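Local coordinates for protein A-adding tRNA nucleotidyltransferase (Aquifex aeolicus, PDB 4WBY) that adds the terminal adenosine to tRNA ending in CC, using ATP and magnesium, and is seen here as its nucleotidyltransferase part, at residues 161-164 with 165-168; 184-187 with 188-192; 210-213 with 214-217; 223-226 with 227-231. All coordinates share one frame; numbering follows the deposited sequence.

Interaction 1: residues 161-164 with 165-168; sequences IEDP and VRIL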
loop_
_atom_site.group_PDB
_atom_site.type_symbol
_atom_site.label_atom_id
_atom_site.label_comp_id
_atom_site.label_asym_id
_atom_site.label_seq_id
_atom_site.Cartn_x
_atom_site.Cartn_y
_atom_site.Cartn_z
ATOM N N ILE A 161 17.750 11.369 -9.359
ATOM C CA ILE A 161 19.105 11.407 -8.811
ATOM C C ILE A 161 19.044 11.906 -7.369
ATOM O O ILE A 161 19.693 11.378 -6.463
ATOM C CB ILE A 161 20.044 12.344 -9.613
ATOM C CG1 ILE A 161 19.993 12.055 -11.113
ATOM C CG2 ILE A 161 21.481 12.213 -9.117
ATOM C CD1 ILE A 161 20.781 13.074 -11.944
ATOM N N GLU A 162 18.238 12.946 -7.178
ATOM C CA GLU A 162 18.064 13.603 -5.889
ATOM C C GLU A 162 17.452 12.657 -4.852
ATOM O O GLU A 162 17.871 12.631 -3.692
ATOM C CB GLU A 162 17.192 14.843 -6.102
ATOM C CG GLU A 162 16.782 15.618 -4.895
ATOM C CD GLU A 162 15.930 16.815 -5.291
ATOM O OE1 GLU A 162 14.787 16.633 -5.774
ATOM O OE2 GLU A 162 16.408 17.942 -5.134
ATOM N N ASP A 163 16.486 11.855 -5.289
ATOM C CA ASP A 163 15.819 10.899 -4.411
ATOM C C ASP A 163 15.395 9.663 -5.190
ATOM O O ASP A 163 14.273 9.603 -5.712
ATOM C CB ASP A 163 14.602 11.529 -3.728
ATOM C CG ASP A 163 14.006 10.619 -2.668
ATOM O OD1 ASP A 163 14.560 9.513 -2.450
ATOM O OD2 ASP A 163 12.994 11.006 -2.046
ATOM N N PRO A 164 16.290 8.668 -5.266
ATOM C CA PRO A 164 15.991 7.476 -6.071
ATOM C C PRO A 164 14.790 6.664 -5.584
ATOM O O PRO A 164 14.275 5.870 -6.361
ATOM C CB PRO A 164 17.286 6.654 -5.974
ATOM C CG PRO A 164 18.364 7.661 -5.706
ATOM C CD PRO A 164 17.705 8.724 -4.849
ATOM N N VAL A 165 14.330 6.858 -4.348
ATOM C CA VAL A 165 13.104 6.192 -3.919
ATOM C C VAL A 165 11.926 6.599 -4.808
ATOM O O VAL A 165 10.968 5.840 -4.975
ATOM C CB VAL A 165 12.784 6.493 -2.450
ATOM C CG1 VAL A 165 11.600 5.658 -1.984
ATOM C CG2 VAL A 165 14.003 6.186 -1.596
ATOM N N ARG A 166 12.010 7.777 -5.412
ATOM C CA ARG A 166 10.956 8.211 -6.329
ATOM C C ARG A 166 10.821 7.312 -7.551
ATOM O O ARG A 166 9.781 7.318 -8.195
ATOM C CB ARG A 166 11.194 9.652 -6.782
ATOM C CG ARG A 166 11.018 10.660 -5.669
ATOM C CD ARG A 166 11.395 12.042 -6.153
ATOM N NE ARG A 166 11.244 13.033 -5.103
ATOM C CZ ARG A 166 11.983 14.139 -5.014
ATOM N NH1 ARG A 166 12.941 14.395 -5.908
ATOM N NH2 ARG A 166 11.781 14.977 -4.018
ATOM N N ILE A 167 11.874 6.567 -7.882
ATOM C CA ILE A 167 11.785 5.568 -8.949
ATOM C C ILE A 167 10.662 4.576 -8.638
ATOM O O ILE A 167 9.801 4.296 -9.479
ATOM C CB ILE A 167 13.117 4.807 -9.122
ATOM C CG1 ILE A 167 14.223 5.756 -9.611
ATOM C CG2 ILE A 167 12.960 3.594 -10.052
ATOM C CD1 ILE A 167 15.626 5.176 -9.465
ATOM N N LEU A 168 10.681 4.033 -7.426
ATOM C CA LEU A 168 9.637 3.101 -7.014
ATOM C C LEU A 168 8.287 3.807 -6.879
ATOM O O LEU A 168 7.255 3.252 -7.273
ATOM C CB LEU A 168 10.011 2.403 -5.696
ATOM C CG LEU A 168 11.247 1.499 -5.700
ATOM C CD1 LEU A 168 11.386 0.820 -4.345
ATOM C CD2 LEU A 168 11.209 0.468 -6.819
HETATM O O HOH W 1 12.944 17.629 -3.730
#
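Arg166 reaches back along the chain to Glu162 and Asp163, and its side chain can be followed outward from the first turn of helix 165-177. Its CB sits 3.3 Å from Asp163 O, the carbonyl that also takes the Arg166 N-H at 2.9 Å. CG lies anti to the carbonyl carbon (chi1 -68°), and from there the chain runs extended to NE, carrying CD and NE across Asp163. At the guanidinium, Asp163 CB lies over one face, 3.9 Å from Arg166 CZ. One terminal nitrogen, NH1, gives Glu162 OE1 a nearly straight salt-bridging hydrogen bond of 2.9 Å (170° at the hydrogen), in the guanidinium plane and on the anti lone pair of OE1; NH1 also donates to Ser159 O. NH2 donates to a water that makes a weak bond to the same OE1.

The bend between helices 159-162 and 165-177 belongs to the ATP-binding segment that begins at Asp163. Here Asp163 caps the second helix, OD1 accepting from Val165 N at 3.3 Å, while OD2 forms a salt bridge with Arg205, another ATP-binding residue. Replacing Arg166 with an alanine would probably leave Glu162 OE1 without its charged mate and Ser159 O without that donor. Pro164 has no N-H to give, a small cost in a first helical turn, where no preceding turn offers carbonyls; its O accepts from Ile167 N and its CB lies 4.1 Å from Ile167 CD1.

Interaction 2: residues 184-187 with 188-192; sequences STEK and LLKQA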
loop_
_atom_site.group_PDB
_atom_site.type_symbol
_atom_site.label_atom_id
_atom_site.label_comp_id
_atom_site.label_asym_id
_atom_site.label_seq_id
_atom_site.Cartn_x
_atom_site.Cartn_y
_atom_site.Cartn_z
ATOM N N SER A 184 10.109 11.885 -21.080
ATOM C CA SER A 184 11.375 12.243 -20.443
ATOM C C SER A 184 11.494 11.619 -19.053
ATOM O O SER A 184 12.578 11.203 -18.656
ATOM C CB SER A 184 11.550 13.758 -20.352
ATOM O OG SER A 184 10.518 14.352 -19.595
ATOM N N THR A 185 10.392 11.556 -18.315
ATOM C CA THR A 185 10.420 10.924 -16.994
ATOM C C THR A 185 10.844 9.457 -17.108
ATOM O O THR A 185 11.625 8.965 -16.286
ATOM C CB THR A 185 9.056 11.051 -16.292
ATOM O OG1 THR A 185 8.835 12.430 -15.971
ATOM C CG2 THR A 185 8.999 10.239 -14.994
ATOM N N GLU A 186 10.343 8.763 -18.127
ATOM C CA GLU A 186 10.758 7.381 -18.359
ATOM C C GLU A 186 12.260 7.279 -18.646
ATOM O O GLU A 186 12.937 6.391 -18.124
ATOM C CB GLU A 186 9.972 6.757 -19.514
ATOM C CG GLU A 186 10.289 5.266 -19.694
ATOM C CD GLU A 186 9.565 4.635 -20.857
ATOM O OE1 GLU A 186 9.490 5.272 -21.926
ATOM O OE2 GLU A 186 9.077 3.495 -20.706
ATOM N N LYS A 187 12.780 8.174 -19.481
ATOM C CA LYS A 187 14.214 8.177 -19.766
ATOM C C LYS A 187 15.005 8.380 -18.488
ATOM O O LYS A 187 16.020 7.716 -18.251
ATOM C CB LYS A 187 14.582 9.270 -20.768
ATOM C CG LYS A 187 14.081 9.040 -22.159
ATOM C CD LYS A 187 14.483 10.189 -23.064
ATOM C CE LYS A 187 13.794 10.057 -24.412
ATOM N NZ LYS A 187 14.072 11.220 -25.294
ATOM N N LEU A 188 14.556 9.330 -17.676
ATOM C CA LEU A 188 15.260 9.643 -16.437
ATOM C C LEU A 188 15.230 8.464 -15.478
ATOM O O LEU A 188 16.215 8.184 -14.802
ATOM C CB LEU A 188 14.648 10.877 -15.774
ATOM C CG LEU A 188 14.854 12.180 -16.546
ATOM C CD1 LEU A 188 13.928 13.267 -16.008
ATOM C CD2 LEU A 188 16.313 12.613 -16.466
ATOM N N LEU A 189 14.093 7.779 -15.409
ATOM C CA LEU A 189 13.956 6.646 -14.505
ATOM C C LEU A 189 14.875 5.510 -14.944
ATOM O O LEU A 189 15.601 4.939 -14.130
ATOM C CB LEU A 189 12.496 6.190 -14.436
ATOM C CG LEU A 189 12.145 5.107 -13.406
ATOM C CD1 LEU A 189 10.702 5.287 -12.895
ATOM C CD2 LEU A 189 12.333 3.706 -13.977
ATOM N N LYS A 190 14.863 5.197 -16.233
ATOM C CA LYS A 190 15.712 4.124 -16.747
ATOM C C LYS A 190 17.187 4.461 -16.547
ATOM O O LYS A 190 17.987 3.589 -16.200
ATOM C CB LYS A 190 15.425 3.867 -18.232
ATOM C CG LYS A 190 14.041 3.266 -18.483
ATOM C CD LYS A 190 13.722 3.190 -19.970
ATOM C CE LYS A 190 14.575 2.181 -20.681
ATOM N NZ LYS A 190 14.057 1.973 -22.061
ATOM N N GLN A 191 17.548 5.722 -16.764
ATOM C CA GLN A 191 18.932 6.143 -16.599
ATOM C C GLN A 191 19.367 6.057 -15.143
ATOM O O GLN A 191 20.487 5.625 -14.856
ATOM C CB GLN A 191 19.130 7.561 -17.144
ATOM C CG GLN A 191 19.132 7.570 -18.672
ATOM C CD GLN A 191 19.306 8.941 -19.287
ATOM O OE1 GLN A 191 19.388 9.951 -18.588
ATOM N NE2 GLN A 191 19.371 8.980 -20.617
ATOM N N ALA A 192 18.482 6.431 -14.218
ATOM C CA ALA A 192 18.837 6.350 -12.798
ATOM C C ALA A 192 19.059 4.898 -12.388
ATOM O O ALA A 192 19.985 4.602 -11.640
ATOM C CB ALA A 192 17.768 6.992 -11.923
HETATM O O HOH W 2 10.864 1.569 -21.972
#
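Glu186 and Lys190, one turn apart on helix 183-194, lie side by side and point the same way. Their apolar contact is made by methylenes: Glu186 CG meets Lys190 CD at 4.0 Å. The two chains run together as far as Lys190 CD; the bend at chi3 (69°) then carries CE and NZ off to the side, leaving the ammonium to reach the carboxylate through a water.

Other carbon contacts fall on the backbone. Leu188 CG lies 3.3 Å from Ser184 O, and Gln191 CG comes to 3.1 Å from Lys187 O, each CG standing beside its own backbone N and so leaning back over the preceding turn.

The backbone bonds are the regular i to i+4 set of an alpha-helix. Leu188 N, Leu189 N, Lys190 N and Gln191 N donate to the carbonyls of Ser184, Thr185, Glu186 and Lys187; the Lys190 N to Glu186 O bond measures 3.0 Å. Thr185 and Leu189 suit the buried side: the threonine hydroxyl is hydrogen-bonded with Val154 N, and the leucine packs on Ile167 and Leu171 of helix 165-177.

That water donates to Glu186 OE2 at 2.9 Å and accepts from Lys190 NZ at 3.2 Å. Glu186 OE2 and Lys190 NZ stand 5.4 Å apart, and OE2 is also hydrogen-bonded with Tyr229 OH, so the lysine probably contributes mainly a water-relayed, partly screened attraction while the tyrosine meets the carboxylate directly.

Interaction 3: residues 210-213 with 214-217; sequences IKLA and LRED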
loop_
_atom_site.group_PDB
_atom_site.type_symbol
_atom_site.label_atom_id
_atom_site.label_comp_id
_atom_site.label_asym_id
_atom_site.label_seq_id
_atom_site.Cartn_x
_atom_site.Cartn_y
_atom_site.Cartn_z
ATOM N N ILE A 210 8.294 -0.224 -0.785
ATOM C CA ILE A 210 7.765 -1.517 -1.227
ATOM C C ILE A 210 6.593 -1.932 -0.331
ATOM O O ILE A 210 5.598 -2.493 -0.808
ATOM C CB ILE A 210 8.848 -2.608 -1.237
ATOM C CG1 ILE A 210 9.944 -2.231 -2.238
ATOM C CG2 ILE A 210 8.248 -3.960 -1.607
ATOM C CD1 ILE A 210 11.135 -3.192 -2.255
ATOM N N LYS A 211 6.696 -1.628 0.962
ATOM C CA LYS A 211 5.611 -1.922 1.894
ATOM C C LYS A 211 4.351 -1.145 1.514
ATOM O O LYS A 211 3.248 -1.660 1.639
ATOM C CB LYS A 211 6.037 -1.613 3.339
ATOM C CG LYS A 211 7.129 -2.567 3.851
ATOM C CD LYS A 211 7.820 -2.056 5.102
ATOM C CE LYS A 211 6.875 -2.018 6.281
ATOM N NZ LYS A 211 7.589 -1.597 7.518
ATOM N N LEU A 212 4.510 0.088 1.033
ATOM C CA LEU A 212 3.350 0.849 0.570
ATOM C C LEU A 212 2.758 0.232 -0.696
ATOM O O LEU A 212 1.534 0.142 -0.840
ATOM C CB LEU A 212 3.715 2.320 0.325
ATOM C CG LEU A 212 4.014 3.111 1.604
ATOM C CD1 LEU A 212 4.396 4.549 1.282
ATOM C CD2 LEU A 212 2.832 3.088 2.562
ATOM N N ALA A 213 3.619 -0.207 -1.608
ATOM C CA ALA A 213 3.136 -0.798 -2.852
ATOM C C ALA A 213 2.307 -2.057 -2.604
ATOM O O ALA A 213 1.280 -2.267 -3.266
ATOM C CB ALA A 213 4.302 -1.108 -3.780
ATOM N N LEU A 214 2.726 -2.890 -1.651
ATOM C CA LEU A 214 2.048 -4.173 -1.477
ATOM C C LEU A 214 0.639 -3.983 -0.884
ATOM O O LEU A 214 -0.191 -4.881 -0.970
ATOM C CB LEU A 214 2.898 -5.136 -0.635
ATOM C CG LEU A 214 3.077 -5.049 0.880
ATOM C CD1 LEU A 214 1.878 -5.616 1.655
ATOM C CD2 LEU A 214 4.355 -5.793 1.271
ATOM N N ARG A 215 0.362 -2.802 -0.332
ATOM C CA ARG A 215 -0.979 -2.466 0.155
ATOM C C ARG A 215 -1.950 -2.091 -0.975
ATOM O O ARG A 215 -3.165 -2.056 -0.770
ATOM C CB ARG A 215 -0.888 -1.309 1.164
ATOM C CG ARG A 215 -0.101 -1.660 2.428
ATOM C CD ARG A 215 0.492 -0.442 3.149
ATOM N NE ARG A 215 -0.501 0.560 3.520
ATOM C CZ ARG A 215 -0.290 1.536 4.402
ATOM N NH1 ARG A 215 0.878 1.642 5.023
ATOM N NH2 ARG A 215 -1.253 2.406 4.673
ATOM N N GLU A 216 -1.418 -1.814 -2.164
ATOM C CA GLU A 216 -2.242 -1.298 -3.266
ATOM C C GLU A 216 -3.144 -2.366 -3.896
ATOM O O GLU A 216 -2.714 -3.501 -4.113
ATOM C CB GLU A 216 -1.354 -0.705 -4.364
ATOM C CG GLU A 216 -0.490 0.476 -3.933
ATOM C CD GLU A 216 -1.226 1.790 -3.904
ATOM O OE1 GLU A 216 -2.218 1.940 -4.644
ATOM O OE2 GLU A 216 -0.795 2.683 -3.145
ATOM N N ASP A 217 -4.375 -1.988 -4.230
ATOM C CA ASP A 217 -5.264 -2.887 -4.970
ATOM C C ASP A 217 -4.613 -3.359 -6.273
ATOM O O ASP A 217 -4.787 -4.511 -6.690
ATOM C CB ASP A 217 -6.594 -2.201 -5.286
ATOM C CG ASP A 217 -7.500 -2.082 -4.078
ATOM O OD1 ASP A 217 -7.275 -2.794 -3.075
ATOM O OD2 ASP A 217 -8.456 -1.283 -4.146
HETATM O O HOH W 3 -0.217 2.222 -0.541
#
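Leu212 and Arg215 lie side by side at the end of helix 203-214, their side chains pointing the same way. The leucine brings one methyl, CD2, over a face of the guanidinium, 3.5 Å from Arg215 NH1 and 3.9 Å from Arg215 CZ. A branched apolar residue suits this place because its methyl can cover the flat, weakly hydrated face while leaving the N-H edges to other partners. Arg215 CG and CD run back past Lys211 O, each 3.4 Å from it, and the bend at chi3 (57°) then turns NE across toward Leu212.

Leu214 turns differently. With chi1 at 75°, its CG is held between its own N and carbonyl carbon, and it lies 3.5 Å from Lys211 O, while the branch packs against Met294 and Phe219. Ala213, small enough to fit a close helix neighbour, turns its methyl to Phe219 and Tyr226 of helix 219-228.

These residues form the turn by which helix 203-214 gives way to the short connection before helix 219-228. Leu214 N still donates four residues back, to Ile210 O, but the next two bonds reach only three residues back: Arg215 N to Leu212 O and Glu216 N to Ala213 O, the last at 2.9 Å. In both the donor stands well above the carbonyl plane, as in a 3-10-like final turn.

The Glu216 carboxylate curls back toward the helix end. A water donates to both Leu212 O and Glu216 OE2, at 2.7 Å to the latter. The same OE2 forms a salt bridge with Arg176, an ATP-binding residue of helix 165-177.

Interaction 4: residues 223-226 with 227-231; sequences LELY and RKYRV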
loop_
_atom_site.group_PDB
_atom_site.type_symbol
_atom_site.label_atom_id
_atom_site.label_comp_id
_atom_site.label_asym_id
_atom_site.label_seq_id
_atom_site.Cartn_x
_atom_site.Cartn_y
_atom_site.Cartn_z
ATOM N N LEU A 223 3.869 -4.437 -9.799
ATOM C CA LEU A 223 4.923 -5.430 -9.979
ATOM C C LEU A 223 5.318 -5.586 -11.448
ATOM O O LEU A 223 6.492 -5.786 -11.753
ATOM C CB LEU A 223 4.508 -6.794 -9.412
ATOM C CG LEU A 223 4.463 -6.842 -7.881
ATOM C CD1 LEU A 223 3.913 -8.184 -7.395
ATOM C CD2 LEU A 223 5.832 -6.560 -7.272
ATOM N N GLU A 224 4.349 -5.514 -12.362
ATOM C CA GLU A 224 4.686 -5.560 -13.785
ATOM C C GLU A 224 5.564 -4.375 -14.190
ATOM O O GLU A 224 6.468 -4.516 -15.015
ATOM C CB GLU A 224 3.429 -5.592 -14.654
ATOM C CG GLU A 224 2.740 -6.951 -14.709
ATOM C CD GLU A 224 3.382 -7.913 -15.706
ATOM O OE1 GLU A 224 4.578 -7.745 -16.049
ATOM O OE2 GLU A 224 2.675 -8.843 -16.150
ATOM N N LEU A 225 5.306 -3.205 -13.604
ATOM C CA LEU A 225 6.154 -2.043 -13.856
ATOM C C LEU A 225 7.533 -2.241 -13.217
ATOM O O LEU A 225 8.551 -1.890 -13.813
ATOM C CB LEU A 225 5.492 -0.757 -13.336
ATOM C CG LEU A 225 4.237 -0.345 -14.115
ATOM C CD1 LEU A 225 3.423 0.678 -13.350
ATOM C CD2 LEU A 225 4.598 0.185 -15.499
ATOM N N TYR A 226 7.570 -2.810 -12.009
ATOM C CA TYR A 226 8.846 -3.146 -11.389
ATOM C C TYR A 226 9.665 -4.044 -12.322
ATOM O O TYR A 226 10.878 -3.875 -12.480
ATOM C CB TYR A 226 8.657 -3.880 -10.061
ATOM C CG TYR A 226 8.349 -3.067 -8.819
ATOM C CD1 TYR A 226 7.925 -1.747 -8.871
ATOM C CD2 TYR A 226 8.479 -3.661 -7.573
ATOM C CE1 TYR A 226 7.645 -1.036 -7.693
ATOM C CE2 TYR A 226 8.206 -2.983 -6.416
ATOM C CZ TYR A 226 7.792 -1.674 -6.470
ATOM O OH TYR A 226 7.545 -1.038 -5.277
ATOM N N ARG A 227 8.991 -5.028 -12.913
ATOM C CA ARG A 227 9.640 -5.949 -13.838
ATOM C C ARG A 227 10.152 -5.210 -15.079
ATOM O O ARG A 227 11.315 -5.360 -15.467
ATOM C CB ARG A 227 8.674 -7.068 -14.238
ATOM C CG ARG A 227 9.311 -8.173 -15.065
ATOM C CD ARG A 227 8.363 -9.350 -15.234
ATOM N NE ARG A 227 7.256 -9.058 -16.146
ATOM C CZ ARG A 227 7.277 -9.308 -17.451
ATOM N NH1 ARG A 227 8.355 -9.839 -18.008
ATOM N NH2 ARG A 227 6.222 -9.017 -18.199
ATOM N N LYS A 228 9.282 -4.406 -15.689
ATOM C CA LYS A 228 9.637 -3.655 -16.890
ATOM C C LYS A 228 10.889 -2.796 -16.705
ATOM O O LYS A 228 11.735 -2.725 -17.607
ATOM C CB LYS A 228 8.465 -2.770 -17.321
ATOM C CG LYS A 228 8.728 -1.922 -18.559
ATOM C CD LYS A 228 7.470 -1.179 -18.986
ATOM C CE LYS A 228 7.730 -0.273 -20.177
ATOM N NZ LYS A 228 6.473 0.259 -20.776
ATOM N N TYR A 229 10.998 -2.145 -15.545
ATOM C CA TYR A 229 12.092 -1.208 -15.303
ATOM C C TYR A 229 13.219 -1.802 -14.460
ATOM O O TYR A 229 14.145 -1.088 -14.058
ATOM C CB TYR A 229 11.540 0.081 -14.680
ATOM C CG TYR A 229 10.644 0.794 -15.665
ATOM C CD1 TYR A 229 11.170 1.348 -16.831
ATOM C CD2 TYR A 229 9.271 0.878 -15.463
ATOM C CE1 TYR A 229 10.348 1.984 -17.765
ATOM C CE2 TYR A 229 8.448 1.514 -16.378
ATOM C CZ TYR A 229 8.986 2.063 -17.527
ATOM O OH TYR A 229 8.156 2.687 -18.435
ATOM N N ARG A 230 13.139 -3.109 -14.216
ATOM C CA ARG A 230 14.230 -3.885 -13.617
ATOM C C ARG A 230 14.637 -3.382 -12.239
ATOM O O ARG A 230 15.825 -3.362 -11.899
ATOM C CB ARG A 230 15.452 -3.883 -14.540
ATOM C CG ARG A 230 15.149 -4.346 -15.957
ATOM C CD ARG A 230 16.383 -4.246 -16.836
ATOM N NE ARG A 230 16.089 -4.518 -18.240
ATOM C CZ ARG A 230 16.163 -5.721 -18.795
ATOM N NH1 ARG A 230 16.514 -6.768 -18.062
ATOM N NH2 ARG A 230 15.883 -5.880 -20.082
ATOM N N VAL A 231 13.660 -3.006 -11.420
ATOM C CA VAL A 231 14.014 -2.387 -10.155
ATOM C C VAL A 231 14.320 -3.391 -9.034
ATOM O O VAL A 231 15.205 -3.130 -8.227
ATOM C CB VAL A 231 12.923 -1.408 -9.677
ATOM C CG1 VAL A 231 12.640 -0.346 -10.744
ATOM C CG2 VAL A 231 11.663 -2.131 -9.321
#
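A Schellman motif ends helix 219-228: Leu223 to Lys228 form its last turns and Tyr229 to Val231 the cap. Val231 N closes it by donating to Tyr226 O at 3.1 Å, in the carbonyl plane, and Arg230, with positive phi, is the C-prime residue whose N bonds to Arg227 O. Val231 then sets its CG2 methyl 3.5 Å from Tyr226 CG, the two side chains crossing at about a right angle; this apolar contact suits a buried valine and aromatic ring.

One turn back, Glu224 and Arg227 run side by side. Arg227 is bent at chi3 (72°), so NE and NH2 both reach Glu224 OE1, each at 3.0 Å, within the guanidinium plane; the carboxylate is turned 57° from it. The other oxygen, OE2, is hydrogen-bonded with Tyr250. A leucine in place of Arg227 would probably leave OE1 without either of its two arginine donors and the carboxylate freer to turn about its bond with Tyr250.

Leu225 CD2 touches Tyr229 CE2 at 4.2 Å, and Lys228 CG lies over the centre of that ring. A hydrophobic contact spanning the cap, here Tyr226 with Val231, is characteristic of Schellman helix ends.

How the interactions relate
The four contacts follow one another along the chain in a mostly helical region that follows the seven-stranded mixed sheet in the chain: interaction 1 at the start of helix 165-177, interaction 2 within helix 183-194, interaction 3 at the end of helix 203-214 and interaction 4 at the end of helix 219-228. Interaction 1 touches all the others, with Ile167 packed against Leu189 and Ala192, and Leu168 against Ile210, Tyr226 and Val231. Interactions 2 and 4, centres 13 Å apart, meet through Glu186 and Tyr229, whereas nearest atoms of 2 and 3 stay about 13 Å apart. The ATP-binding segment of interaction 1 is thus backed by the three other helices.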